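Local structure of pesticidal crystal protein Cry4Aa (2C9K) at residues Ser459-Thr471 against Ile508-Phe520. The protein kills mosquito larvae by binding to midgut epithelial cells and forming pores that lead to their colloid-osmotic lysis. Residues are numbered along the deposited sequence; the frame is centred on the assembly and turned at random.
Sequences SVDPKNTIYTHLT and ITCQHSNFQQSYF
Ile466, in the loop between strands 450-457 and 471-475 and packed against the C-terminal beta-sandwich domain of this three-domain delta-endotoxin, forms a single beta bridge with His512, between strands 505-511 and 517-527. Ile466 N donates to Gln511 O at 3.2 Å, and Ser513 OG donates to Ile466 O at 2.5 Å, tilted 32° from the carbonyl plane. Serine suits this place because its short side chain, with OG anti to its carbonyl carbon (chi1 -57°), turns OG to the backbone of segment 459-471.

The branched side chain of Ile466 divides its apolar contacts. CD1 lies 3.5 Å from Cys510 CB, while CG2, on the other branch, meets CE2 of Tyr519 at 3.7 Å. Ile466 also touches Phe607 and Ile474 of the mixed sheet and Ile585 of the five-stranded antiparallel sheet, so it packs against residues of both sheets.

Farther along, Thr468 lays its methyl CG2 near the Tyr519 hydroxyl, and its CB against Gln517 CG. Glutamine is long enough to reach the loop backbone: bent at chi2 (-71°), it brings NE2 to Thr468 O at 2.8 Å, on a lone pair of Thr468 O, which itself lies close to the amide plane of Gln517. The other amide atom, OE1, accepts from Ser518 N, which helps fix the rotation of the group.

Toward the other end, Asp461 shapes the loop through an Asx turn, OD1 accepting from Lys463 N, while OD2 takes Thr465 N; both donors stand above the carboxylate plane. His512 is held through ND1 by Ala580 O, and its ring meets that of Phe579 with the planes inclined. Tyr519 OH lies in plane at the edge of the His512 ring, 2.5 Å from His512 NE2, in a hydrogen bond in which either could be the donor.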
ATOM      1  N   SER A 459      -3.443  -7.950  -1.511  1.00 22.30           N
ATOM      2  CA  SER A 459      -2.388  -8.647  -2.234  1.00 22.28           C
ATOM      3  C   SER A 459      -1.502  -9.383  -1.243  1.00 22.84           C
ATOM      4  O   SER A 459      -0.631 -10.153  -1.640  1.00 23.64           O
ATOM      5  CB  SER A 459      -1.527  -7.666  -3.026  1.00 22.01           C
ATOM      6  OG  SER A 459      -0.770  -6.837  -2.158  1.00 21.86           O
ATOM      7  N   VAL A 460      -1.724  -9.133   0.045  1.00 22.32           N
ATOM      8  CA  VAL A 460      -0.935  -9.770   1.094  1.00 22.93           C
ATOM      9  C   VAL A 460      -1.363 -11.220   1.293  1.00 22.04           C
ATOM     10  O   VAL A 460      -2.550 -11.524   1.314  1.00 22.15           O
ATOM     11  CB  VAL A 460      -1.073  -9.003   2.422  1.00 25.27           C
ATOM     12  CG1 VAL A 460      -0.144  -9.609   3.477  1.00 25.48           C
ATOM     13  CG2 VAL A 460      -0.761  -7.522   2.196  1.00 24.82           C
ATOM     14  N   ASP A 461      -0.391 -12.110   1.450  1.00 21.72           N
ATOM     15  CA  ASP A 461      -0.682 -13.530   1.607  1.00 23.24           C
ATOM     16  C   ASP A 461      -0.689 -13.996   3.062  1.00 23.77           C
ATOM     17  O   ASP A 461       0.200 -13.647   3.838  1.00 27.15           O
ATOM     18  CB  ASP A 461       0.339 -14.339   0.806  1.00 24.48           C
ATOM     19  CG  ASP A 461      -0.038 -15.796   0.688  1.00 27.87           C
ATOM     20  OD1 ASP A 461      -1.198 -16.129   1.004  1.00 29.75           O
ATOM     21  OD2 ASP A 461       0.815 -16.608   0.267  1.00 28.65           O
ATOM     22  N   PRO A 462      -1.702 -14.786   3.454  1.00 22.60           N
ATOM     23  CA  PRO A 462      -1.811 -15.296   4.827  1.00 22.11           C
ATOM     24  C   PRO A 462      -0.916 -16.510   5.050  1.00 22.52           C
ATOM     25  O   PRO A 462      -0.686 -16.932   6.186  1.00 21.21           O
ATOM     26  CB  PRO A 462      -3.284 -15.689   4.943  1.00 20.86           C
ATOM     27  CG  PRO A 462      -3.955 -14.950   3.844  1.00 22.55           C
ATOM     28  CD  PRO A 462      -2.960 -15.004   2.730  1.00 22.55           C
ATOM     29  N   LYS A 463      -0.408 -17.064   3.957  1.00 22.57           N
ATOM     30  CA  LYS A 463       0.419 -18.255   4.036  1.00 23.92           C
ATOM     31  C   LYS A 463       1.892 -18.032   3.708  1.00 22.43           C
ATOM     32  O   LYS A 463       2.674 -18.975   3.709  1.00 21.66           O
ATOM     33  CB  LYS A 463      -0.176 -19.338   3.119  1.00 27.10           C
ATOM     34  CG  LYS A 463      -1.598 -19.769   3.500  1.00 28.84           C
ATOM     35  CD  LYS A 463      -1.578 -20.679   4.725  1.00 34.78           C
ATOM     36  CE  LYS A 463      -2.954 -20.855   5.367  1.00 36.31           C
ATOM     37  NZ  LYS A 463      -3.386 -19.630   6.117  1.00 39.15           N
ATOM     38  N   ASN A 464       2.270 -16.787   3.443  1.00 21.71           N
ATOM     39  CA  ASN A 464       3.658 -16.469   3.112  1.00 21.55           C
ATOM     40  C   ASN A 464       4.216 -17.440   2.083  1.00 21.70           C
ATOM     41  O   ASN A 464       5.388 -17.820   2.164  1.00 22.88           O
ATOM     42  CB  ASN A 464       4.553 -16.536   4.359  1.00 19.74           C
ATOM     43  CG  ASN A 464       4.448 -15.299   5.220  1.00 19.76           C
ATOM     44  OD1 ASN A 464       4.326 -14.191   4.713  1.00 19.63           O
ATOM     45  ND2 ASN A 464       4.514 -15.480   6.533  1.00 20.69           N
ATOM     46  N   THR A 465       3.413 -17.835   1.107  1.00 21.40           N
ATOM     47  CA  THR A 465       3.918 -18.809   0.153  1.00 23.57           C
ATOM     48  C   THR A 465       5.167 -18.379  -0.608  1.00 23.53           C
ATOM     49  O   THR A 465       5.379 -17.200  -0.923  1.00 23.00           O
ATOM     50  CB  THR A 465       2.843 -19.247  -0.861  1.00 23.65           C
ATOM     51  OG1 THR A 465       2.709 -18.256  -1.882  1.00 26.42           O
ATOM     52  CG2 THR A 465       1.507 -19.436  -0.156  1.00 24.64           C
ATOM     53  N   ILE A 466       6.002 -19.373  -0.876  1.00 22.62           N
ATOM     54  CA  ILE A 466       7.236 -19.183  -1.606  1.00 19.97           C
ATOM     55  C   ILE A 466       7.011 -19.910  -2.916  1.00 20.10           C
ATOM     56  O   ILE A 466       6.755 -21.113  -2.924  1.00 21.37           O
ATOM     57  CB  ILE A 466       8.419 -19.792  -0.819  1.00 18.33           C
ATOM     58  CG1 ILE A 466       8.593 -19.003   0.489  1.00 19.90           C
ATOM     59  CG2 ILE A 466       9.687 -19.770  -1.662  1.00 14.84           C
ATOM     60  CD1 ILE A 466       9.666 -19.493   1.421  1.00 18.48           C
ATOM     61  N   TYR A 467       7.065 -19.176  -4.018  0.50 18.87           N
ATOM     62  CA  TYR A 467       6.856 -19.776  -5.318  0.50 18.68           C
ATOM     63  C   TYR A 467       8.158 -20.310  -5.887  0.50 19.77           C
ATOM     64  O   TYR A 467       9.242 -19.967  -5.423  0.50 18.97           O
ATOM     65  CB  TYR A 467       6.220 -18.763  -6.269  0.50 19.10           C
ATOM     66  CG  TYR A 467       4.896 -18.225  -5.764  1.00 19.50           C
ATOM     67  CD1 TYR A 467       4.831 -17.027  -5.053  1.00 18.39           C
ATOM     68  CD2 TYR A 467       3.713 -18.940  -5.968  1.00 19.52           C
ATOM     69  CE1 TYR A 467       3.623 -16.555  -4.559  1.00 21.16           C
ATOM     70  CE2 TYR A 467       2.499 -18.485  -5.475  1.00 20.77           C
ATOM     71  CZ  TYR A 467       2.454 -17.291  -4.772  1.00 22.91           C
ATOM     72  OH  TYR A 467       1.245 -16.842  -4.279  1.00 24.46           O
ATOM     73  N   THR A 468       8.041 -21.151  -6.906  1.00 22.65           N
ATOM     74  CA  THR A 468       9.200 -21.781  -7.533  1.00 23.07           C
ATOM     75  C   THR A 468       9.535 -21.298  -8.936  1.00 22.81           C
ATOM     76  O   THR A 468      10.606 -21.604  -9.446  1.00 24.23           O
ATOM     77  CB  THR A 468       8.990 -23.296  -7.640  1.00 23.42           C
ATOM     78  OG1 THR A 468       7.878 -23.552  -8.507  1.00 26.21           O
ATOM     79  CG2 THR A 468       8.703 -23.898  -6.279  1.00 23.03           C
ATOM     80  N   HIS A 469       8.619 -20.563  -9.561  1.00 23.69           N
ATOM     81  CA  HIS A 469       8.814 -20.093 -10.929  1.00 23.02           C
ATOM     82  C   HIS A 469       9.100 -18.609 -11.065  1.00 24.13           C
ATOM     83  O   HIS A 469       8.936 -18.040 -12.148  1.00 28.51           O
ATOM     84  CB  HIS A 469       7.589 -20.437 -11.777  1.00 21.01           C
ATOM     85  CG  HIS A 469       6.368 -19.645 -11.421  1.00 22.16           C
ATOM     86  ND1 HIS A 469       5.788 -19.689 -10.173  1.00 23.22           N
ATOM     87  CD2 HIS A 469       5.635 -18.767 -12.144  1.00 22.90           C
ATOM     88  CE1 HIS A 469       4.752 -18.871 -10.140  1.00 23.00           C
ATOM     89  NE2 HIS A 469       4.638 -18.299 -11.323  1.00 23.28           N
ATOM     90  N   LEU A 470       9.507 -17.975  -9.975  1.00 22.41           N
ATOM     91  CA  LEU A 470       9.827 -16.558 -10.008  1.00 21.28           C
ATOM     92  C   LEU A 470      10.305 -16.102  -8.630  1.00 22.34           C
ATOM     93  O   LEU A 470      10.233 -16.850  -7.661  1.00 22.97           O
ATOM     94  CB  LEU A 470       8.607 -15.748 -10.457  1.00 20.34           C
ATOM     95  CG  LEU A 470       7.558 -15.313  -9.430  1.00 22.81           C
ATOM     96  CD1 LEU A 470       6.461 -14.554 -10.145  1.00 21.98           C
ATOM     97  CD2 LEU A 470       6.992 -16.511  -8.696  1.00 24.61           C
ATOM     98  N   THR A 471      10.809 -14.880  -8.546  1.00 23.77           N
ATOM     99  CA  THR A 471      11.298 -14.363  -7.280  1.00 24.97           C
ATOM    100  C   THR A 471      10.145 -14.008  -6.367  1.00 26.78           C
ATOM    101  O   THR A 471       9.234 -13.273  -6.752  1.00 29.34           O
ATOM    102  CB  THR A 471      12.173 -13.114  -7.487  1.00 24.33           C
ATOM    103  OG1 THR A 471      13.386 -13.490  -8.151  1.00 26.14           O
ATOM    104  CG2 THR A 471      12.508 -12.463  -6.150  1.00 23.29           C
ATOM    105  N   ILE A 508       9.917 -15.268  10.705  1.00 22.61           N
ATOM    106  CA  ILE A 508       8.793 -15.233   9.798  1.00 22.85           C
ATOM    107  C   ILE A 508       8.602 -16.690   9.368  1.00 24.41           C
ATOM    108  O   ILE A 508       9.584 -17.416   9.158  1.00 25.82           O
ATOM    109  CB  ILE A 508       9.087 -14.287   8.594  1.00 22.48           C
ATOM    110  CG1 ILE A 508       8.605 -14.898   7.287  1.00 22.57           C
ATOM    111  CG2 ILE A 508      10.555 -13.985   8.512  1.00 25.72           C
ATOM    112  CD1 ILE A 508       7.132 -14.838   7.106  1.00 23.53           C
ATOM    113  N   THR A 509       7.344 -17.124   9.286  1.00 23.16           N
ATOM    114  CA  THR A 509       7.017 -18.491   8.889  1.00 21.65           C
ATOM    115  C   THR A 509       6.482 -18.533   7.458  1.00 20.21           C
ATOM    116  O   THR A 509       5.589 -17.771   7.102  1.00 18.41           O
ATOM    117  CB  THR A 509       5.960 -19.084   9.826  1.00 22.67           C
ATOM    118  OG1 THR A 509       6.378 -18.896  11.181  1.00 24.87           O
ATOM    119  CG2 THR A 509       5.788 -20.572   9.565  1.00 22.93           C
ATOM    120  N   CYS A 510       7.024 -19.428   6.641  1.00 20.78           N
ATOM    121  CA  CYS A 510       6.596 -19.540   5.246  1.00 22.53           C
ATOM    122  C   CYS A 510       6.105 -20.931   4.893  1.00 22.68           C
ATOM    123  O   CYS A 510       6.526 -21.920   5.488  1.00 23.32           O
ATOM    124  CB  CYS A 510       7.743 -19.181   4.305  1.00 21.22           C
ATOM    125  SG  CYS A 510       8.504 -17.604   4.668  1.00 26.24           S
ATOM    126  N   GLN A 511       5.211 -20.994   3.916  1.00 23.08           N
ATOM    127  CA  GLN A 511       4.665 -22.257   3.454  1.00 25.17           C
ATOM    128  C   GLN A 511       5.118 -22.391   2.006  1.00 25.00           C
ATOM    129  O   GLN A 511       4.821 -21.530   1.179  1.00 24.31           O
ATOM    130  CB  GLN A 511       3.142 -22.230   3.536  1.00 29.36           C
ATOM    131  CG  GLN A 511       2.479 -23.582   3.305  1.00 36.15           C
ATOM    132  CD  GLN A 511       0.962 -23.532   3.464  1.00 38.55           C
ATOM    133  OE1 GLN A 511       0.445 -23.127   4.510  1.00 40.94           O
ATOM    134  NE2 GLN A 511       0.244 -23.950   2.428  1.00 38.61           N
ATOM    135  N   HIS A 512       5.854 -23.455   1.701  1.00 23.90           N
ATOM    136  CA  HIS A 512       6.345 -23.645   0.347  1.00 23.23           C
ATOM    137  C   HIS A 512       5.227 -24.089  -0.590  1.00 24.49           C
ATOM    138  O   HIS A 512       4.172 -24.544  -0.137  1.00 24.90           O
ATOM    139  CB  HIS A 512       7.470 -24.683   0.326  1.00 19.98           C
ATOM    140  CG  HIS A 512       8.285 -24.657  -0.929  1.00 19.96           C
ATOM    141  ND1 HIS A 512       8.677 -25.801  -1.591  1.00 21.45           N
ATOM    142  CD2 HIS A 512       8.778 -23.622  -1.649  1.00 20.01           C
ATOM    143  CE1 HIS A 512       9.372 -25.472  -2.665  1.00 19.61           C
ATOM    144  NE2 HIS A 512       9.447 -24.156  -2.723  1.00 19.96           N
ATOM    145  N   SER A 513       5.460 -23.945  -1.894  1.00 25.12           N
ATOM    146  CA  SER A 513       4.487 -24.358  -2.902  1.00 25.78           C
ATOM    147  C   SER A 513       4.420 -25.879  -2.948  1.00 26.39           C
ATOM    148  O   SER A 513       5.164 -26.565  -2.242  1.00 26.59           O
ATOM    149  CB  SER A 513       4.892 -23.838  -4.271  1.00 26.00           C
ATOM    150  OG  SER A 513       5.017 -22.434  -4.238  1.00 30.49           O
ATOM    151  N   ASN A 514       3.532 -26.412  -3.779  1.00 26.13           N
ATOM    152  CA  ASN A 514       3.389 -27.858  -3.881  1.00 24.46           C
ATOM    153  C   ASN A 514       4.391 -28.449  -4.865  1.00 24.93           C
ATOM    154  O   ASN A 514       4.052 -29.299  -5.687  1.00 23.91           O
ATOM    155  CB  ASN A 514       1.959 -28.210  -4.284  1.00 22.87           C
ATOM    156  CG  ASN A 514       1.720 -29.696  -4.333  1.00 20.91           C
ATOM    157  OD1 ASN A 514       2.185 -30.439  -3.474  1.00 19.90           O
ATOM    158  ND2 ASN A 514       0.979 -30.139  -5.340  1.00 22.83           N
ATOM    159  N   PHE A 515       5.633 -27.979  -4.775  1.00 26.32           N
ATOM    160  CA  PHE A 515       6.705 -28.465  -5.638  1.00 27.05           C
ATOM    161  C   PHE A 515       8.024 -28.561  -4.881  1.00 26.58           C
ATOM    162  O   PHE A 515       8.083 -28.335  -3.676  1.00 26.33           O
ATOM    163  CB  PHE A 515       6.887 -27.547  -6.856  1.00 25.46           C
ATOM    164  CG  PHE A 515       5.641 -27.353  -7.652  1.00 25.30           C
ATOM    165  CD1 PHE A 515       4.691 -26.420  -7.260  1.00 27.20           C
ATOM    166  CD2 PHE A 515       5.396 -28.121  -8.779  1.00 24.81           C
ATOM    167  CE1 PHE A 515       3.509 -26.254  -7.980  1.00 28.11           C
ATOM    168  CE2 PHE A 515       4.215 -27.966  -9.507  1.00 26.30           C
ATOM    169  CZ  PHE A 515       3.271 -27.032  -9.107  1.00 27.44           C
ATOM    170  N   GLN A 516       9.077 -28.911  -5.605  1.00 26.96           N
ATOM    171  CA  GLN A 516      10.401 -29.022  -5.025  1.00 27.46           C
ATOM    172  C   GLN A 516      11.294 -27.966  -5.657  1.00 26.89           C
ATOM    173  O   GLN A 516      11.266 -27.785  -6.866  1.00 28.08           O
ATOM    174  CB  GLN A 516      10.968 -30.404  -5.294  1.00 28.99           C
ATOM    175  CG  GLN A 516      12.398 -30.558  -4.870  1.00 34.38           C
ATOM    176  CD  GLN A 516      12.646 -31.909  -4.278  1.00 38.05           C
ATOM    177  OE1 GLN A 516      12.097 -32.242  -3.220  1.00 39.27           O
ATOM    178  NE2 GLN A 516      13.466 -32.713  -4.952  1.00 39.56           N
ATOM    179  N   GLN A 517      12.083 -27.271  -4.847  1.00 26.03           N
ATOM    180  CA  GLN A 517      12.956 -26.239  -5.378  1.00 26.97           C
ATOM    181  C   GLN A 517      14.138 -25.896  -4.492  1.00 28.50           C
ATOM    182  O   GLN A 517      14.130 -26.155  -3.279  1.00 29.59           O
ATOM    183  CB  GLN A 517      12.164 -24.955  -5.616  1.00 28.18           C
ATOM    184  CG  GLN A 517      11.756 -24.738  -7.048  1.00 30.42           C
ATOM    185  CD  GLN A 517      12.917 -24.380  -7.954  1.00 27.93           C
ATOM    186  OE1 GLN A 517      14.004 -24.955  -7.860  1.00 26.21           O
ATOM    187  NE2 GLN A 517      12.682 -23.440  -8.855  1.00 27.56           N
ATOM    188  N   SER A 518      15.157 -25.313  -5.120  1.00 27.01           N
ATOM    189  CA  SER A 518      16.346 -24.854  -4.424  1.00 26.52           C
ATOM    190  C   SER A 518      16.324 -23.342  -4.599  1.00 25.45           C
ATOM    191  O   SER A 518      15.810 -22.839  -5.595  1.00 25.25           O
ATOM    192  CB  SER A 518      17.615 -25.443  -5.039  1.00 27.67           C
ATOM    193  OG  SER A 518      17.961 -26.664  -4.406  1.00 29.90           O
ATOM    194  N   TYR A 519      16.861 -22.613  -3.631  1.00 24.22           N
ATOM    195  CA  TYR A 519      16.855 -21.164  -3.725  1.00 23.56           C
ATOM    196  C   TYR A 519      18.110 -20.546  -3.155  1.00 23.12           C
ATOM    197  O   TYR A 519      19.040 -21.229  -2.737  1.00 23.50           O
ATOM    198  CB  TYR A 519      15.685 -20.565  -2.927  1.00 22.98           C
ATOM    199  CG  TYR A 519      14.310 -21.059  -3.270  1.00 21.69           C
ATOM    200  CD1 TYR A 519      13.878 -22.327  -2.864  1.00 21.82           C
ATOM    201  CD2 TYR A 519      13.429 -20.258  -3.995  1.00 20.56           C
ATOM    202  CE1 TYR A 519      12.594 -22.792  -3.177  1.00 21.42           C
ATOM    203  CE2 TYR A 519      12.145 -20.707  -4.317  1.00 22.20           C
ATOM    204  CZ  TYR A 519      11.735 -21.975  -3.907  1.00 22.71           C
ATOM    205  OH  TYR A 519      10.478 -22.422  -4.242  1.00 21.98           O
ATOM    206  N   PHE A 520      18.098 -19.222  -3.162  1.00 21.44           N
ATOM    207  CA  PHE A 520      19.126 -18.400  -2.560  1.00 21.75           C
ATOM    208  C   PHE A 520      18.199 -17.414  -1.870  1.00 21.04           C
ATOM    209  O   PHE A 520      17.263 -16.916  -2.494  1.00 22.56           O
ATOM    210  CB  PHE A 520      19.996 -17.683  -3.610  1.00 21.49           C
ATOM    211  CG  PHE A 520      21.118 -18.532  -4.143  1.00 22.66           C
ATOM    212  CD1 PHE A 520      21.338 -18.643  -5.514  1.00 21.88           C
ATOM    213  CD2 PHE A 520      21.914 -19.279  -3.275  1.00 24.01           C
ATOM    214  CE1 PHE A 520      22.321 -19.493  -6.010  1.00 21.54           C
ATOM    215  CE2 PHE A 520      22.905 -20.137  -3.768  1.00 22.92           C
ATOM    216  CZ  PHE A 520      23.103 -20.243  -5.137  1.00 22.06           C
TER